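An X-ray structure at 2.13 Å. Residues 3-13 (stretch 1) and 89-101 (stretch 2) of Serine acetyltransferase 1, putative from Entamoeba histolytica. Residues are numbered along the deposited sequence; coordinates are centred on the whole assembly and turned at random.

Stretch 1 3-13: SLLQQTSQLLV
Stretch 2 89-101: ITALLSQFVTIRE

Residues 3-13 form one uninterrupted helical segment, part of a longer helix, with phi/psi values clustered near -63/-42 and a regular ladder of i to i-4 bonds running from Q7 N to S3 O (3.1 Å) through V13 N to S9 O (3.0 Å). Stretch 2 is helical from 89 to 94 and again from 96 to 101. At the junction the backbone departs from ideal helix: S94, the last residue of the first segment, has phi/psi of -65/-24, and Q95, between the two, has -97/5. Here F96 N bonds to L93 O (3.1 Å), three residues back, whereas the i to i-4 pattern has resumed by I99 N to Q95 O (2.9 Å). The two stretches run in nearly the same direction. The axis of helix 3-13 makes an angle of 22° with that of helix 89-94 (signed crossing angle 22°) and 29° with that of helix 96-101, approaching each to 10.0 Å. The register is set by two pairs one helical turn apart, with T8 CA 6.3 Å from L93 CA and L12 CA 6.2 Å from V97 CA.

The contact buries 493 Å² and is mainly apolar; no direct hydrogen bond crosses it. L93 (chi1 m, chi2 t) contributes the largest covered area and lies against successive turns of the first helix. Its CB meets L4 CG at 3.8 Å, and its CD2 meets L5 CD2 at 3.9 Å. L4 (t, p) points toward stretch 2 and also places CD2 3.8 Å from T90 CG2. L5 (m, t) leaves its backbone sideways, but the end of its side chain comes nearer and so reaches L93.

T8 (chi1 m) occupies the middle of the contact and points toward stretch 2. Its CG2 packs 3.7 Å from F96 CB and lies obliquely to the F96 ring, while OG1 is 3.0 Å from L4 O in its own helix and 3.4 Å from L93 O across the contact. A water lies 2.5 Å from T8 OG1 and donates a weak hydrogen bond to L93 O at 3.4 Å, linking the hydroxyl to a carbonyl that also accepts from F96 N. S9, by contrast, points away and turns its OG back to L5 O (2.8 Å).

One turn later, V97 (chi1 t) points toward stretch 1. Its CG2 is 3.8 Å from L11 CB, 4.0 Å from L12 N and 4.1 Å from L12 CD2, so this methyl packs close to the backbone of the first helix. L12 (m, t) starts out sideways, yet its end approaches stretch 2: CD2 also lies 4.2 Å from F96 CD1, again oblique to the ring, and 4.2 Å from R100 CD. F96 has an off-well chi1 of -138° and chi2 of -81°. R100 is extended, with chi1 to chi3 all t and chi4 at -97°; it offers its aliphatic portion to L12, while its guanidinium nitrogens are hydrogen-bonded outside this contact.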

# COMPACT_ATOMS: atom_id res chain seq x y z
N SER A 3 35.20 -2.77 17.16
CA SER A 3 35.17 -2.10 18.45
C SER A 3 33.93 -1.22 18.57
O SER A 3 33.30 -1.17 19.63
CB SER A 3 36.44 -1.28 18.63
OG SER A 3 36.86 -0.76 17.38
N LEU A 4 33.54 -0.54 17.49
CA LEU A 4 32.32 0.25 17.54
C LEU A 4 31.09 -0.66 17.61
O LEU A 4 30.14 -0.36 18.35
CB LEU A 4 32.24 1.18 16.34
CG LEU A 4 31.03 2.14 16.34
CD1 LEU A 4 30.85 2.82 17.70
CD2 LEU A 4 31.18 3.17 15.23
N LEU A 5 31.10 -1.78 16.88
CA LEU A 5 29.98 -2.72 16.96
C LEU A 5 29.83 -3.29 18.36
O LEU A 5 28.70 -3.49 18.84
CB LEU A 5 30.17 -3.84 15.93
CG LEU A 5 29.76 -3.52 14.49
CD1 LEU A 5 30.37 -4.48 13.49
CD2 LEU A 5 28.24 -3.54 14.36
N GLN A 6 30.94 -3.56 19.04
CA GLN A 6 30.85 -4.15 20.37
C GLN A 6 30.32 -3.15 21.39
O GLN A 6 29.52 -3.51 22.26
CB GLN A 6 32.21 -4.68 20.82
CG GLN A 6 32.44 -6.15 20.47
CD GLN A 6 33.90 -6.48 20.33
OE1 GLN A 6 34.72 -6.05 21.14
NE2 GLN A 6 34.25 -7.22 19.28
N GLN A 7 30.76 -1.90 21.31
CA GLN A 7 30.24 -0.92 22.26
C GLN A 7 28.76 -0.69 22.04
O GLN A 7 27.97 -0.68 23.00
CB GLN A 7 31.00 0.40 22.13
CG GLN A 7 30.25 1.52 22.85
CD GLN A 7 30.95 2.85 22.81
OE1 GLN A 7 30.52 3.77 22.09
NE2 GLN A 7 32.04 2.96 23.55
N THR A 8 28.35 -0.50 20.78
CA THR A 8 26.94 -0.30 20.50
C THR A 8 26.12 -1.50 20.97
O THR A 8 25.09 -1.33 21.63
CB THR A 8 26.74 -0.04 19.00
OG1 THR A 8 27.57 1.07 18.60
CG2 THR A 8 25.29 0.31 18.70
N SER A 9 26.61 -2.71 20.72
CA SER A 9 25.95 -3.91 21.23
C SER A 9 25.79 -3.83 22.75
O SER A 9 24.69 -4.06 23.28
CB SER A 9 26.73 -5.16 20.82
OG SER A 9 26.67 -5.38 19.43
N GLN A 10 26.87 -3.49 23.45
CA GLN A 10 26.81 -3.40 24.91
C GLN A 10 25.92 -2.24 25.38
O GLN A 10 25.20 -2.37 26.38
CB GLN A 10 28.22 -3.25 25.49
CG GLN A 10 28.29 -3.28 27.02
CD GLN A 10 27.48 -4.40 27.66
OE1 GLN A 10 26.72 -4.18 28.60
NE2 GLN A 10 27.64 -5.63 27.14
N LEU A 11 25.95 -1.11 24.68
CA LEU A 11 25.05 -0.01 25.03
C LEU A 11 23.59 -0.41 24.81
O LEU A 11 22.71 -0.05 25.60
CB LEU A 11 25.41 1.24 24.22
CG LEU A 11 26.66 1.93 24.78
CD1 LEU A 11 27.07 3.11 23.93
CD2 LEU A 11 26.44 2.33 26.24
N LEU A 12 23.32 -1.18 23.75
CA LEU A 12 21.96 -1.64 23.52
C LEU A 12 21.51 -2.57 24.64
O LEU A 12 20.39 -2.44 25.15
CB LEU A 12 21.85 -2.34 22.18
CG LEU A 12 21.80 -1.44 20.95
CD1 LEU A 12 22.09 -2.27 19.71
CD2 LEU A 12 20.43 -0.81 20.87
N VAL A 13 22.38 -3.50 25.05
CA VAL A 13 22.06 -4.36 26.19
C VAL A 13 21.72 -3.51 27.41
O VAL A 13 20.75 -3.78 28.13
CB VAL A 13 23.22 -5.33 26.48
CG1 VAL A 13 23.01 -6.00 27.84
CG2 VAL A 13 23.34 -6.39 25.39
N ILE A 89 27.90 4.37 8.30
CA ILE A 89 27.75 3.31 9.29
C ILE A 89 28.19 3.79 10.66
O ILE A 89 27.56 3.48 11.68
CB ILE A 89 28.55 2.08 8.82
CG1 ILE A 89 27.80 1.39 7.69
CG2 ILE A 89 28.92 1.16 9.97
CD1 ILE A 89 26.34 1.41 7.88
N THR A 90 29.31 4.50 10.71
CA THR A 90 29.83 4.95 11.99
C THR A 90 28.82 5.86 12.67
O THR A 90 28.51 5.68 13.86
CB THR A 90 31.18 5.65 11.79
OG1 THR A 90 32.12 4.69 11.27
CG2 THR A 90 31.71 6.23 13.10
N ALA A 91 28.27 6.80 11.92
CA ALA A 91 27.26 7.70 12.49
C ALA A 91 26.04 6.93 12.96
O ALA A 91 25.51 7.20 14.04
CB ALA A 91 26.87 8.77 11.47
N LEU A 92 25.62 5.92 12.19
CA LEU A 92 24.45 5.13 12.58
C LEU A 92 24.69 4.37 13.88
O LEU A 92 23.85 4.37 14.78
CB LEU A 92 24.08 4.15 11.46
CG LEU A 92 22.97 3.15 11.80
CD1 LEU A 92 21.69 3.85 12.30
CD2 LEU A 92 22.64 2.28 10.59
N LEU A 93 25.83 3.68 13.98
CA LEU A 93 26.14 2.93 15.20
C LEU A 93 26.18 3.84 16.41
O LEU A 93 25.58 3.55 17.45
CB LEU A 93 27.48 2.18 15.03
CG LEU A 93 27.32 0.95 14.13
CD1 LEU A 93 28.64 0.40 13.62
CD2 LEU A 93 26.52 -0.13 14.85
N SER A 94 26.89 4.97 16.29
CA SER A 94 27.00 5.90 17.41
C SER A 94 25.66 6.51 17.81
O SER A 94 25.50 6.94 18.96
CB SER A 94 27.99 7.00 17.07
OG SER A 94 27.35 8.03 16.34
N GLN A 95 24.69 6.57 16.90
CA GLN A 95 23.37 7.10 17.22
C GLN A 95 22.35 6.03 17.56
O GLN A 95 21.18 6.35 17.79
CB GLN A 95 22.85 7.93 16.05
CG GLN A 95 23.80 9.01 15.61
CD GLN A 95 23.25 10.37 15.82
OE1 GLN A 95 22.51 10.88 14.99
NE2 GLN A 95 23.59 10.98 16.95
N PHE A 96 22.76 4.76 17.63
CA PHE A 96 21.77 3.69 17.63
C PHE A 96 20.92 3.68 18.89
O PHE A 96 19.71 3.44 18.82
CB PHE A 96 22.44 2.33 17.42
CG PHE A 96 21.67 1.46 16.48
CD1 PHE A 96 20.57 0.75 16.92
CD2 PHE A 96 22.01 1.40 15.14
CE1 PHE A 96 19.84 -0.03 16.05
CE2 PHE A 96 21.29 0.61 14.26
CZ PHE A 96 20.20 -0.10 14.71
N VAL A 97 21.51 3.94 20.05
CA VAL A 97 20.70 3.97 21.26
C VAL A 97 19.81 5.22 21.27
O VAL A 97 18.65 5.17 21.69
CB VAL A 97 21.60 3.87 22.50
CG1 VAL A 97 20.83 4.15 23.79
CG2 VAL A 97 22.23 2.46 22.57
N THR A 98 20.31 6.34 20.76
CA THR A 98 19.46 7.52 20.59
C THR A 98 18.22 7.21 19.75
O THR A 98 17.09 7.57 20.12
CB THR A 98 20.27 8.64 19.94
OG1 THR A 98 21.46 8.87 20.71
CG2 THR A 98 19.44 9.93 19.84
N ILE A 99 18.41 6.49 18.64
CA ILE A 99 17.30 6.09 17.79
C ILE A 99 16.31 5.24 18.58
O ILE A 99 15.09 5.43 18.50
CB ILE A 99 17.80 5.33 16.55
CG1 ILE A 99 18.62 6.25 15.65
CG2 ILE A 99 16.65 4.74 15.76
CD1 ILE A 99 19.24 5.50 14.50
N ARG A 100 16.83 4.28 19.36
CA ARG A 100 15.96 3.43 20.16
C ARG A 100 15.10 4.25 21.12
O ARG A 100 13.89 4.00 21.26
CB ARG A 100 16.78 2.40 20.94
CG ARG A 100 15.91 1.39 21.66
CD ARG A 100 16.71 0.27 22.38
NE ARG A 100 15.76 -0.74 22.80
CZ ARG A 100 15.24 -0.83 24.02
NH1 ARG A 100 15.62 -0.01 24.99
NH2 ARG A 100 14.35 -1.78 24.26
N GLU A 101 15.70 5.23 21.80
CA GLU A 101 14.95 6.06 22.74
C GLU A 101 13.88 6.87 22.02
O GLU A 101 12.79 7.09 22.56
CB GLU A 101 15.88 6.99 23.51
CG GLU A 101 16.93 6.28 24.37
CD GLU A 101 16.36 5.08 25.12
OE1 GLU A 101 15.52 5.29 26.03
OE2 GLU A 101 16.74 3.93 24.80
O HOH W 1 27.76 3.15 20.01